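Local coordinates for protein MerB2 (Bacillus megaterium, PDB 5C17) that probably acts as an alkylmercury (organomercurial) lyase, splitting mercury-carbon bonds, and here holds a mercury(II) ion at a pair of cysteine thiolates, at residues 107-112 / 198-204; 23-27 / 205-209; 115-119 / 131-136; 81-87 / 98-102. All blocks are in the same frame, centred on the assembly; numbering follows the deposited sequence. Where two conformers were deposited one is given.

Contact 1 of 4, residues 107-112 / 198-204; sequences LELSTA and LSFGNEL
A buried helix-helix crossing joins helix 103-113 to the C-terminal helix 194-207 beside the mercury site of this MerB-family protein. The segment axes approach to 6.4 Å at a signed crossing angle of -56°, and Gly-201 makes this closeness possible: its CA lies 4.0 Å from Glu-108 CA and 3.4 Å from Glu-108 O in a CA-H...O contact, where any CB would clash with Glu-108 O and Thr-111 CB. Apolar side chains fill the space before and after the glycine. Leu-198 (mt) sets CD2 4.0 Å from Leu-107 CD2, and Leu-204 (tp) sets CD2 3.8 Å from Ala-112 CB and 4.2 Å from Leu-109 CD2. Strand 129-135 extends the Leu-107 and Leu-198 cluster through Val-134. The side chain of Glu-108 (chi1 p, chi2 t) comes within about 4 Å, nearest atoms, of the bound dithiol; water 1 donates to its OE1 (2.6 Å) and to Phe-200 O (2.8 Å). Thr-111, chi1 m, donates from OG1 to Leu-198 O at 2.7 Å.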
loop_
_atom_site.group_PDB
_atom_site.type_symbol
_atom_site.label_atom_id
_atom_site.label_comp_id
_atom_site.label_asym_id
_atom_site.label_seq_id
_atom_site.Cartn_x
_atom_site.Cartn_y
_atom_site.Cartn_z
ATOM N N LEU A 107 -3.122 4.069 -5.725
ATOM C CA LEU A 107 -4.163 3.734 -6.692
ATOM C C LEU A 107 -4.885 2.447 -6.307
ATOM O O LEU A 107 -6.122 2.370 -6.358
ATOM C CB LEU A 107 -3.551 3.652 -8.088
ATOM C CG LEU A 107 -3.149 5.031 -8.643
ATOM C CD1 LEU A 107 -2.189 4.899 -9.780
ATOM C CD2 LEU A 107 -4.352 5.848 -9.073
ATOM N N GLU A 108 -4.142 1.427 -5.897
ATOM C CA GLU A 108 -4.818 0.190 -5.538
ATOM C C GLU A 108 -5.735 0.376 -4.334
ATOM O O GLU A 108 -6.752 -0.303 -4.248
ATOM C CB GLU A 108 -3.850 -0.974 -5.374
ATOM C CG GLU A 108 -3.271 -1.130 -4.035
ATOM C CD GLU A 108 -2.394 -2.362 -3.894
ATOM O OE1 GLU A 108 -2.108 -3.032 -4.907
ATOM O OE2 GLU A 108 -1.990 -2.657 -2.757
ATOM N N LEU A 109 -5.411 1.301 -3.434
ATOM C CA LEU A 109 -6.290 1.552 -2.296
ATOM C C LEU A 109 -7.620 2.176 -2.732
ATOM O O LEU A 109 -8.647 1.950 -2.101
ATOM C CB LEU A 109 -5.576 2.407 -1.249
ATOM C CG LEU A 109 -4.450 1.711 -0.488
ATOM C CD1 LEU A 109 -3.618 2.718 0.285
ATOM C CD2 LEU A 109 -5.002 0.647 0.444
ATOM N N SER A 110 -7.609 2.973 -3.791
ATOM C CA SER A 110 -8.844 3.544 -4.316
ATOM C C SER A 110 -9.804 2.423 -4.694
ATOM O O SER A 110 -10.986 2.426 -4.333
ATOM C CB SER A 110 -8.554 4.428 -5.536
ATOM O OG SER A 110 -9.754 4.902 -6.125
ATOM N N THR A 111 -9.282 1.447 -5.423
ATOM C CA THR A 111 -10.062 0.302 -5.854
ATOM C C THR A 111 -10.483 -0.541 -4.667
ATOM O O THR A 111 -11.653 -0.910 -4.539
ATOM C CB THR A 111 -9.244 -0.529 -6.836
ATOM O OG1 THR A 111 -8.911 0.309 -7.941
ATOM C CG2 THR A 111 -10.015 -1.761 -7.304
ATOM N N ALA A 112 -9.544 -0.839 -3.775
ATOM C CA ALA A 112 -9.836 -1.730 -2.658
ATOM C C ALA A 112 -10.877 -1.137 -1.708
ATOM O O ALA A 112 -11.723 -1.854 -1.183
ATOM C CB ALA A 112 -8.554 -2.066 -1.913
ATOM N N LEU A 198 -4.351 0.697 -10.606
ATOM C CA LEU A 198 -5.736 0.681 -10.148
ATOM C C LEU A 198 -6.271 -0.732 -10.088
ATOM O O LEU A 198 -6.937 -1.114 -9.130
ATOM C CB LEU A 198 -6.620 1.527 -11.054
ATOM C CG LEU A 198 -6.645 3.018 -10.774
ATOM C CD1 LEU A 198 -7.338 3.751 -11.903
ATOM C CD2 LEU A 198 -7.349 3.294 -9.453
ATOM N N SER A 199 -5.985 -1.517 -11.122
ATOM C CA SER A 199 -6.519 -2.871 -11.187
ATOM C C SER A 199 -5.933 -3.769 -10.089
ATOM O O SER A 199 -6.541 -4.764 -9.706
ATOM C CB SER A 199 -6.260 -3.478 -12.563
ATOM O OG SER A 199 -4.938 -3.944 -12.642
ATOM N N PHE A 200 -4.767 -3.411 -9.559
ATOM C CA PHE A 200 -4.164 -4.214 -8.505
ATOM C C PHE A 200 -5.051 -4.272 -7.252
ATOM O O PHE A 200 -4.961 -5.205 -6.478
ATOM C CB PHE A 200 -2.802 -3.659 -8.108
ATOM C CG PHE A 200 -1.661 -4.133 -8.970
ATOM C CD1 PHE A 200 -1.862 -4.629 -10.249
ATOM C CD2 PHE A 200 -0.372 -4.092 -8.474
ATOM C CE1 PHE A 200 -0.778 -5.068 -11.014
ATOM C CE2 PHE A 200 0.710 -4.525 -9.235
ATOM C CZ PHE A 200 0.503 -5.008 -10.501
ATOM N N GLY A 201 -5.912 -3.281 -7.067
ATOM C CA GLY A 201 -6.801 -3.284 -5.920
ATOM C C GLY A 201 -7.752 -4.459 -5.933
ATOM O O GLY A 201 -8.246 -4.850 -4.882
ATOM N N ASN A 202 -8.034 -5.017 -7.112
ATOM C CA ASN A 202 -8.834 -6.235 -7.209
ATOM C C ASN A 202 -8.232 -7.356 -6.368
ATOM O O ASN A 202 -8.933 -8.036 -5.611
ATOM C CB ASN A 202 -8.909 -6.729 -8.661
ATOM C CG ASN A 202 -9.778 -5.857 -9.552
ATOM O OD1 ASN A 202 -10.503 -4.995 -9.082
ATOM N ND2 ASN A 202 -9.713 -6.098 -10.862
ATOM N N GLU A 203 -6.925 -7.528 -6.491
ATOM C CA GLU A 203 -6.232 -8.611 -5.830
ATOM C C GLU A 203 -6.095 -8.324 -4.325
ATOM O O GLU A 203 -6.153 -9.235 -3.510
ATOM C CB GLU A 203 -4.878 -8.851 -6.499
ATOM C CG GLU A 203 -4.970 -9.673 -7.801
ATOM C CD GLU A 203 -5.433 -8.879 -9.026
ATOM O OE1 GLU A 203 -5.776 -9.530 -10.035
ATOM O OE2 GLU A 203 -5.429 -7.628 -9.009
ATOM N N LEU A 204 -5.925 -7.058 -3.960
ATOM C CA LEU A 204 -5.908 -6.712 -2.547
ATOM C C LEU A 204 -7.269 -7.026 -1.911
ATOM O O LEU A 204 -7.339 -7.548 -0.804
ATOM C CB LEU A 204 -5.569 -5.241 -2.357
ATOM C CG LEU A 204 -5.503 -4.750 -0.910
ATOM C CD1 LEU A 204 -4.518 -5.566 -0.101
ATOM C CD2 LEU A 204 -5.116 -3.289 -0.888
HETATM O O HOH W 1 -2.647 -5.580 -4.938
#

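Contact 2 of 4, residues 23-27 / 205-209; sequences VPILR and KKFLS
Leu-208, Val-23 and Arg-27 carry most of this contact, in which the C-terminal end of the chain meets helix 22-34. Residues 23-27 are helical, with Arg-27 N bonded to Val-23 O at 2.8 Å. Residues 205-207 are helical, part of helix 194-207, and Ser-209 turns back on them, its N and OG donating to Lys-206 O at 3.0 and 2.7 Å. The nearest CA atoms across the contact are those of Val-23 and Leu-208, 6.0 Å apart. Leu-208 (mt; phi/psi -82/-4) projects CD2 between Leu-26 CB, at 4.2 Å, and Arg-27 CG, at 3.9 Å, while its carbonyl faces the helix. Val-23, chi1 t, directs its CB toward the partner and rests CG1 3.4 Å from Leu-208 O and CG2 3.7 Å from Phe-207 O. Arg-27 (chi1 m, chi2 t, chi3 p) curls round so that NH1 donates to Leu-208 O at 2.9 Å and 162°, the oxygen near the guanidinium plane. Deeper in, Leu-26 (mt) brings CD1 4.0 Å from Phe-207 CE2; Leu-62 of helix 52-64 also touches Leu-26, and Tyr-11 of helix 5-17 meets the Phe-207 ring. The contact thus ties the chain's end to its N-terminal helices. An apolar interface, aliphatic apart from the Phe-207 ring, edged by one charged donor implies that Arg-27 satisfies a carbonyl near the chain's end while its methylene part joins the apolar packing.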
loop_
_atom_site.group_PDB
_atom_site.type_symbol
_atom_site.label_atom_id
_atom_site.label_comp_id
_atom_site.label_asym_id
_atom_site.label_seq_id
_atom_site.Cartn_x
_atom_site.Cartn_y
_atom_site.Cartn_z
ATOM N N VAL A 23 -6.339 -12.846 8.382
ATOM C CA VAL A 23 -7.290 -12.031 7.628
ATOM C C VAL A 23 -8.282 -11.299 8.542
ATOM O O VAL A 23 -8.488 -10.102 8.381
ATOM C CB VAL A 23 -7.985 -12.811 6.481
ATOM C CG1 VAL A 23 -9.094 -11.969 5.854
ATOM C CG2 VAL A 23 -6.964 -13.163 5.426
ATOM N N PRO A 24 -8.885 -11.989 9.534
ATOM C CA PRO A 24 -9.747 -11.228 10.454
ATOM C C PRO A 24 -9.029 -10.041 11.118
ATOM O O PRO A 24 -9.587 -8.939 11.229
ATOM C CB PRO A 24 -10.169 -12.288 11.490
ATOM C CG PRO A 24 -10.153 -13.572 10.705
ATOM C CD PRO A 24 -8.960 -13.437 9.776
ATOM N N ILE A 25 -7.787 -10.253 11.530
ATOM C CA ILE A 25 -7.008 -9.210 12.184
ATOM C C ILE A 25 -6.625 -8.085 11.210
ATOM O O ILE A 25 -6.811 -6.909 11.513
ATOM C CB ILE A 25 -5.796 -9.825 12.927
ATOM C CG1 ILE A 25 -6.293 -10.576 14.167
ATOM C CG2 ILE A 25 -4.773 -8.748 13.309
ATOM C CD1 ILE A 25 -5.284 -11.506 14.783
ATOM N N LEU A 26 -6.144 -8.453 10.027
ATOM C CA LEU A 26 -5.792 -7.464 9.012
ATOM C C LEU A 26 -6.997 -6.641 8.600
ATOM O O LEU A 26 -6.890 -5.424 8.460
ATOM C CB LEU A 26 -5.162 -8.107 7.779
ATOM C CG LEU A 26 -3.688 -8.466 7.930
ATOM C CD1 LEU A 26 -3.259 -9.378 6.800
ATOM C CD2 LEU A 26 -2.794 -7.215 7.979
ATOM N N ARG A 27 -8.156 -7.280 8.394
ATOM C CA ARG A 27 -9.357 -6.513 8.047
ATOM C C ARG A 27 -9.666 -5.488 9.121
ATOM O O ARG A 27 -9.950 -4.318 8.850
ATOM C CB ARG A 27 -10.568 -7.427 7.889
ATOM C CG ARG A 27 -10.539 -8.302 6.642
ATOM C CD ARG A 27 -11.771 -9.232 6.584
ATOM N NE ARG A 27 -13.003 -8.464 6.520
ATOM C CZ ARG A 27 -13.507 -7.955 5.411
ATOM N NH1 ARG A 27 -12.924 -8.164 4.236
ATOM N NH2 ARG A 27 -14.589 -7.211 5.483
ATOM N N LYS A 205 -8.353 -6.704 -2.606
ATOM C CA LYS A 205 -9.687 -7.031 -2.110
ATOM C C LYS A 205 -9.878 -8.528 -1.909
ATOM O O LYS A 205 -10.446 -8.960 -0.905
ATOM C CB LYS A 205 -10.754 -6.550 -3.069
ATOM C CG LYS A 205 -11.137 -5.129 -2.945
ATOM C CD LYS A 205 -11.823 -4.703 -4.237
ATOM C CE LYS A 205 -12.912 -3.677 -4.061
ATOM N NZ LYS A 205 -13.345 -3.145 -5.404
ATOM N N LYS A 206 -9.408 -9.315 -2.872
ATOM C CA LYS A 206 -9.485 -10.764 -2.763
ATOM C C LYS A 206 -8.676 -11.249 -1.557
ATOM O O LYS A 206 -9.129 -12.109 -0.822
ATOM C CB LYS A 206 -8.987 -11.418 -4.051
ATOM C CG LYS A 206 -8.960 -12.929 -4.012
ATOM C CD LYS A 206 -10.337 -13.517 -4.081
ATOM C CE LYS A 206 -10.272 -15.033 -4.279
ATOM N NZ LYS A 206 -9.925 -15.382 -5.694
ATOM N N PHE A 207 -7.484 -10.697 -1.362
ATOM C CA PHE A 207 -6.631 -11.065 -0.234
ATOM C C PHE A 207 -7.325 -10.837 1.110
ATOM O O PHE A 207 -7.189 -11.640 2.032
ATOM C CB PHE A 207 -5.339 -10.251 -0.310
ATOM C CG PHE A 207 -4.424 -10.426 0.859
ATOM C CD1 PHE A 207 -3.729 -11.611 1.064
ATOM C CD2 PHE A 207 -4.243 -9.390 1.754
ATOM C CE1 PHE A 207 -2.873 -11.751 2.165
ATOM C CE2 PHE A 207 -3.402 -9.513 2.838
ATOM C CZ PHE A 207 -2.705 -10.691 3.049
ATOM N N LEU A 208 -8.068 -9.734 1.214
ATOM C CA LEU A 208 -8.785 -9.400 2.443
ATOM C C LEU A 208 -10.124 -10.127 2.596
ATOM O O LEU A 208 -10.773 -9.980 3.619
ATOM C CB LEU A 208 -9.020 -7.890 2.510
ATOM C CG LEU A 208 -7.786 -7.067 2.890
ATOM C CD1 LEU A 208 -7.966 -5.625 2.469
ATOM C CD2 LEU A 208 -7.539 -7.153 4.393
ATOM N N SER A 209 -10.537 -10.900 1.598
ATOM C CA SER A 209 -11.832 -11.571 1.638
ATOM C C SER A 209 -11.838 -12.822 2.527
ATOM O O SER A 209 -12.938 -13.271 2.912
ATOM C CB SER A 209 -12.323 -11.929 0.230
ATOM O OG SER A 209 -11.589 -12.999 -0.342
#

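Contact 3 of 4, residues 115-119 / 131-136; sequences ADVDI and EVTVRN
Residues 117-119 and 131-135 run antiparallel (172° between segment directions, axes 4.7 Å apart) in the hairpin of strands 117-122 and 129-135, near one edge of the large sheet. Val-117/Val-134 and Ile-119/Val-132 are hydrogen-bonded pairs; Asp-118/Thr-133 between them is non-hydrogen-bonded, CA to CA 4.5 Å. Ile-119 N to Val-132 O is 2.8 Å, Val-132 N to Ile-119 O 3.1 Å and Val-134 N to Val-117 O 3.0 Å; Val-117 N to Val-134 O, 3.3 Å, is weak. The face of Val-117, Ile-119, Val-132 and Val-134 is apolar, with Val-117 CG2 3.8 Å from Val-134 CG2 and Ile-119 CD1 4.1 Å from Val-132 CB, and lies against helix 103-113. On the face of Asp-118 and Thr-133, Arg-135 (chi1 m, chi2 m, chi3 t) folds back along the strands: NH2 and NH1 reach Asp-118 OD1 at 2.7 and 3.0 Å in a salt bridge, and NH1 also donates to Val-134 O at 2.9 Å. At the open end, Asn-136 N donates to Asp-116 OD1 at 2.9 Å, while water 2 donates to that OD1 and to Asn-136 OD1. The chemistry is that of an amphipathic hairpin, aliphatic toward the helices and ion-paired on its other face.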
loop_
_atom_site.group_PDB
_atom_site.type_symbol
_atom_site.label_atom_id
_atom_site.label_comp_id
_atom_site.label_asym_id
_atom_site.label_seq_id
_atom_site.Cartn_x
_atom_site.Cartn_y
_atom_site.Cartn_z
ATOM N N ALA A 115 -13.508 3.871 -3.450
ATOM C CA ALA A 115 -13.549 5.266 -3.070
ATOM C C ALA A 115 -12.819 6.128 -4.078
ATOM O O ALA A 115 -11.691 5.834 -4.441
ATOM C CB ALA A 115 -12.902 5.437 -1.706
ATOM N N ASP A 116 -13.441 7.219 -4.504
ATOM C CA ASP A 116 -12.713 8.224 -5.257
ATOM C C ASP A 116 -11.524 8.709 -4.423
ATOM O O ASP A 116 -11.590 8.742 -3.191
ATOM C CB ASP A 116 -13.597 9.432 -5.564
ATOM C CG ASP A 116 -14.656 9.150 -6.611
ATOM O OD1 ASP A 116 -14.706 8.029 -7.145
ATOM O OD2 ASP A 116 -15.418 10.087 -6.911
ATOM N N VAL A 117 -10.447 9.100 -5.089
ATOM C CA VAL A 117 -9.296 9.629 -4.380
ATOM C C VAL A 117 -8.690 10.813 -5.108
ATOM O O VAL A 117 -8.840 10.959 -6.323
ATOM C CB VAL A 117 -8.203 8.557 -4.151
ATOM C CG1 VAL A 117 -8.737 7.423 -3.292
ATOM C CG2 VAL A 117 -7.666 8.024 -5.472
ATOM N N ASP A 118 -8.023 11.660 -4.331
ATOM C CA ASP A 118 -7.127 12.687 -4.850
ATOM C C ASP A 118 -5.768 12.313 -4.282
ATOM O O ASP A 118 -5.610 12.205 -3.070
ATOM C CB ASP A 118 -7.475 14.097 -4.372
ATOM C CG ASP A 118 -8.836 14.595 -4.853
ATOM O OD1 ASP A 118 -9.501 13.942 -5.673
ATOM O OD2 ASP A 118 -9.226 15.695 -4.419
ATOM N N ILE A 119 -4.788 12.184 -5.157
ATOM C CA ILE A 119 -3.440 11.764 -4.806
ATOM C C ILE A 119 -2.465 12.892 -5.080
ATOM O O ILE A 119 -2.500 13.488 -6.159
ATOM C CB ILE A 119 -3.005 10.535 -5.675
ATOM C CG1 ILE A 119 -3.953 9.358 -5.438
ATOM C CG2 ILE A 119 -1.532 10.150 -5.424
ATOM C CD1 ILE A 119 -3.948 8.344 -6.552
ATOM N N GLU A 131 0.096 14.875 -9.339
ATOM C CA GLU A 131 -1.299 14.878 -8.913
ATOM C C GLU A 131 -2.090 13.932 -9.797
ATOM O O GLU A 131 -1.991 13.987 -11.024
ATOM C CB GLU A 131 -1.891 16.282 -8.982
ATOM C CG GLU A 131 -1.190 17.238 -8.030
ATOM C CD GLU A 131 -1.994 18.495 -7.734
ATOM O OE1 GLU A 131 -1.702 19.148 -6.713
ATOM O OE2 GLU A 131 -2.912 18.833 -8.513
ATOM N N VAL A 132 -2.857 13.060 -9.163
ATOM C CA VAL A 132 -3.698 12.098 -9.856
ATOM C C VAL A 132 -5.035 12.077 -9.143
ATOM O O VAL A 132 -5.073 12.060 -7.916
ATOM C CB VAL A 132 -3.103 10.673 -9.831
ATOM C CG1 VAL A 132 -4.012 9.709 -10.557
ATOM C CG2 VAL A 132 -1.714 10.661 -10.467
ATOM N N THR A 133 -6.133 12.074 -9.888
ATOM C CA THR A 133 -7.434 11.850 -9.269
ATOM C C THR A 133 -8.150 10.707 -9.969
ATOM O O THR A 133 -7.933 10.434 -11.159
ATOM C CB THR A 133 -8.337 13.102 -9.254
ATOM O OG1 THR A 133 -8.660 13.468 -10.586
ATOM C CG2 THR A 133 -7.647 14.277 -8.566
ATOM N N VAL A 134 -8.996 10.038 -9.197
ATOM C CA VAL A 134 -9.783 8.922 -9.688
ATOM C C VAL A 134 -11.241 9.194 -9.352
ATOM O O VAL A 134 -11.557 9.550 -8.213
ATOM C CB VAL A 134 -9.336 7.597 -9.046
ATOM C CG1 VAL A 134 -10.122 6.431 -9.631
ATOM C CG2 VAL A 134 -7.827 7.369 -9.238
ATOM N N ARG A 135 -12.108 9.040 -10.351
ATOM C CA ARG A 135 -13.535 9.287 -10.203
ATOM C C ARG A 135 -14.296 8.092 -10.802
ATOM O O ARG A 135 -14.185 7.806 -12.003
ATOM C CB ARG A 135 -13.923 10.587 -10.914
ATOM C CG ARG A 135 -13.248 11.852 -10.401
ATOM C CD ARG A 135 -13.748 12.234 -9.029
ATOM N NE ARG A 135 -13.116 13.447 -8.514
ATOM C CZ ARG A 135 -12.068 13.471 -7.694
ATOM N NH1 ARG A 135 -11.497 12.342 -7.290
ATOM N NH2 ARG A 135 -11.577 14.636 -7.282
ATOM N N ASN A 136 -15.047 7.386 -9.961
ATOM C CA ASN A 136 -15.776 6.180 -10.384
ATOM C C ASN A 136 -14.895 5.184 -11.122
ATOM O O ASN A 136 -15.292 4.597 -12.124
ATOM C CB ASN A 136 -16.991 6.548 -11.241
ATOM C CG ASN A 136 -18.102 7.111 -10.421
ATOM O OD1 ASN A 136 -18.032 7.084 -9.195
ATOM N ND2 ASN A 136 -19.144 7.612 -11.074
HETATM O O HOH W 2 -17.103 6.543 -6.735
HETATM O O HOH W 3 -17.349 9.939 -8.582
#

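Contact 4 of 4, residues 81-87 / 98-102; sequences GLSIIPT and LFAWC. With HG (mercury (II) ion), chain B.
Leu-82 (tp) and Leu-98 (mt) form the apolar centre, CD1 to CD1 4.1 Å, widened by Ile-84 CG2 at 3.8 Å from Leu-98 CD2; Phe-30 and Ile-33 of helix 22-34 and Leu-109 of helix 103-113 pack on Leu-82. On the other face of the strands, Phe-99 (chi1 m, chi2 89°) lies under the loop 84-87: Pro-86 CA stands 3.4 Å from its ring centroid, 4° off the normal, a CH-pi contact. Trp-101 turns a ring face to Gly-81 N. The backbones pair as adjacent antiparallel strands of the large sheet, although strand 89-93 intervenes in sequence. Leu-82/Ala-100 is non-hydrogen-bonded; Ser-83/Phe-99 is hydrogen-bonded, with Ser-83 N to Phe-99 O and Phe-99 N to Ser-83 O both 2.9 Å. Beyond them Trp-101 N donates to Gly-81 O at 2.8 Å, and Gly-81 takes phi/psi 97/-14, which a side chain would hinder. Toward the polar edge, Thr-87 OG1 donates to Ala-100 O at 2.7 Å, Ser-83 OG to Ile-85 O at 2.7 Å, and water 4 links Ser-83 OG (2.8 Å) to Trp-101 NE1 (2.9 Å). Next along the chain, Cys-102 (chi1 p) occupies the N-cap position of helix 103-113, and its SG binds mercury at 2.4 Å; Cys-165 is the second protein ligand, and water 5 sits 2.5 Å from the metal.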
loop_
_atom_site.group_PDB
_atom_site.type_symbol
_atom_site.label_atom_id
_atom_site.label_comp_id
_atom_site.label_asym_id
_atom_site.label_seq_id
_atom_site.Cartn_x
_atom_site.Cartn_y
_atom_site.Cartn_z
ATOM N N GLY A 81 -0.406 -0.865 3.081
ATOM C CA GLY A 81 -0.188 0.296 2.212
ATOM C C GLY A 81 -0.867 1.581 2.648
ATOM O O GLY A 81 -0.550 2.643 2.136
ATOM N N LEU A 82 -1.808 1.481 3.580
ATOM C CA LEU A 82 -2.597 2.617 4.023
ATOM C C LEU A 82 -2.079 3.096 5.387
ATOM O O LEU A 82 -1.829 2.284 6.267
ATOM C CB LEU A 82 -4.054 2.181 4.154
ATOM C CG LEU A 82 -5.070 3.261 4.518
ATOM C CD1 LEU A 82 -5.163 4.335 3.444
ATOM C CD2 LEU A 82 -6.438 2.623 4.770
ATOM N N SER A 83 -1.975 4.410 5.567
ATOM C CA SER A 83 -1.341 4.982 6.751
ATOM C C SER A 83 -2.064 6.228 7.247
ATOM O O SER A 83 -2.467 7.087 6.462
ATOM C CB SER A 83 0.104 5.374 6.395
ATOM O OG SER A 83 0.781 5.944 7.494
ATOM N N ILE A 84 -2.195 6.340 8.569
ATOM C CA ILE A 84 -2.673 7.601 9.113
ATOM C C ILE A 84 -1.521 8.588 9.291
ATOM O O ILE A 84 -1.756 9.791 9.315
ATOM C CB ILE A 84 -3.506 7.439 10.413
ATOM C CG1 ILE A 84 -2.670 6.851 11.555
ATOM C CG2 ILE A 84 -4.702 6.571 10.133
ATOM C CD1 ILE A 84 -3.390 6.842 12.894
ATOM N N ILE A 85 -0.285 8.098 9.387
ATOM C CA ILE A 85 0.866 8.983 9.565
ATOM C C ILE A 85 1.504 9.323 8.216
ATOM O O ILE A 85 1.400 8.546 7.259
ATOM C CB ILE A 85 1.900 8.410 10.567
ATOM C CG1 ILE A 85 2.434 7.057 10.104
ATOM C CG2 ILE A 85 1.276 8.323 11.968
ATOM C CD1 ILE A 85 3.664 6.566 10.906
ATOM N N PRO A 86 2.139 10.500 8.114
ATOM C CA PRO A 86 2.576 11.005 6.806
ATOM C C PRO A 86 3.585 10.148 6.060
ATOM O O PRO A 86 4.456 9.490 6.625
ATOM C CB PRO A 86 3.203 12.363 7.133
ATOM C CG PRO A 86 2.576 12.763 8.398
ATOM C CD PRO A 86 2.363 11.498 9.172
ATOM N N THR A 87 3.423 10.192 4.741
ATOM C CA THR A 87 4.399 9.691 3.794
ATOM C C THR A 87 4.439 10.719 2.663
ATOM O O THR A 87 3.712 11.706 2.679
ATOM C CB THR A 87 4.003 8.339 3.208
ATOM O OG1 THR A 87 2.910 8.538 2.311
ATOM C CG2 THR A 87 3.616 7.343 4.300
ATOM N N LEU A 98 -5.368 10.801 4.303
ATOM C CA LEU A 98 -4.566 9.663 4.702
ATOM C C LEU A 98 -3.318 9.621 3.824
ATOM O O LEU A 98 -3.070 10.531 3.029
ATOM C CB LEU A 98 -5.394 8.373 4.596
ATOM C CG LEU A 98 -6.620 8.298 5.521
ATOM C CD1 LEU A 98 -7.547 7.154 5.147
ATOM C CD2 LEU A 98 -6.184 8.128 6.964
ATOM N N PHE A 99 -2.527 8.569 3.980
ATOM C CA PHE A 99 -1.274 8.450 3.252
ATOM C C PHE A 99 -1.097 7.028 2.772
ATOM O O PHE A 99 -1.733 6.109 3.285
ATOM C CB PHE A 99 -0.112 8.869 4.148
ATOM C CG PHE A 99 -0.236 10.266 4.652
ATOM C CD1 PHE A 99 -0.906 10.527 5.837
ATOM C CD2 PHE A 99 0.295 11.332 3.934
ATOM C CE1 PHE A 99 -1.040 11.831 6.297
ATOM C CE2 PHE A 99 0.167 12.636 4.405
ATOM C CZ PHE A 99 -0.502 12.874 5.590
ATOM N N ALA A 100 -0.255 6.865 1.753
ATOM C CA ALA A 100 0.025 5.544 1.216
ATOM C C ALA A 100 1.515 5.244 1.274
ATOM O O ALA A 100 2.353 6.150 1.128
ATOM C CB ALA A 100 -0.459 5.436 -0.219
ATOM N N TRP A 101 1.856 3.966 1.426
ATOM C CA TRP A 101 3.258 3.569 1.542
ATOM C C TRP A 101 4.047 3.707 0.236
ATOM O O TRP A 101 5.264 3.821 0.286
ATOM C CB TRP A 101 3.382 2.142 2.044
ATOM C CG TRP A 101 2.934 1.953 3.461
ATOM C CD1 TRP A 101 2.670 2.920 4.381
ATOM C CD2 TRP A 101 2.704 0.707 4.112
ATOM N NE1 TRP A 101 2.280 2.351 5.573
ATOM C CE2 TRP A 101 2.305 0.991 5.436
ATOM C CE3 TRP A 101 2.817 -0.625 3.718
ATOM C CZ2 TRP A 101 1.984 -0.009 6.337
ATOM C CZ3 TRP A 101 2.507 -1.617 4.620
ATOM C CH2 TRP A 101 2.100 -1.306 5.915
ATOM N N CYS A 102 3.377 3.664 -0.915
ATOM C CA CYS A 102 4.061 3.774 -2.197
ATOM C C CYS A 102 3.083 4.194 -3.286
ATOM O O CYS A 102 1.874 4.281 -3.076
ATOM C CB CYS A 102 4.731 2.450 -2.580
ATOM S SG CYS A 102 3.562 1.170 -3.102
HETATM HG HG HG B . 3.594 -0.623 -1.549
HETATM O O HOH W 4 2.386 3.705 8.134
HETATM O O HOH W 5 1.906 -1.595 -0.038
#

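In the fold
Contact 1 is the most buried of the four and touches each of the others. It shares helix 194-207 with contact 2, which is only partly buried and reaches the N-terminal helices. Contacts 3 and 4 belong to one sheet but do not touch, their nearest atoms about 7 Å apart; helix 103-113 packs against both, Leu-107 meeting Ile-119 and Leu-109 meeting Leu-82. Close helix packing over a glycine in contact 1 thus contrasts with strand pairing in contacts 3 and 4. Charge differs too: contact 3 carries a salt bridge, contact 2 an arginine-to-carbonyl bond, and contact 4 leads through Cys-102 to the metal, beside which contact 1 places Glu-108.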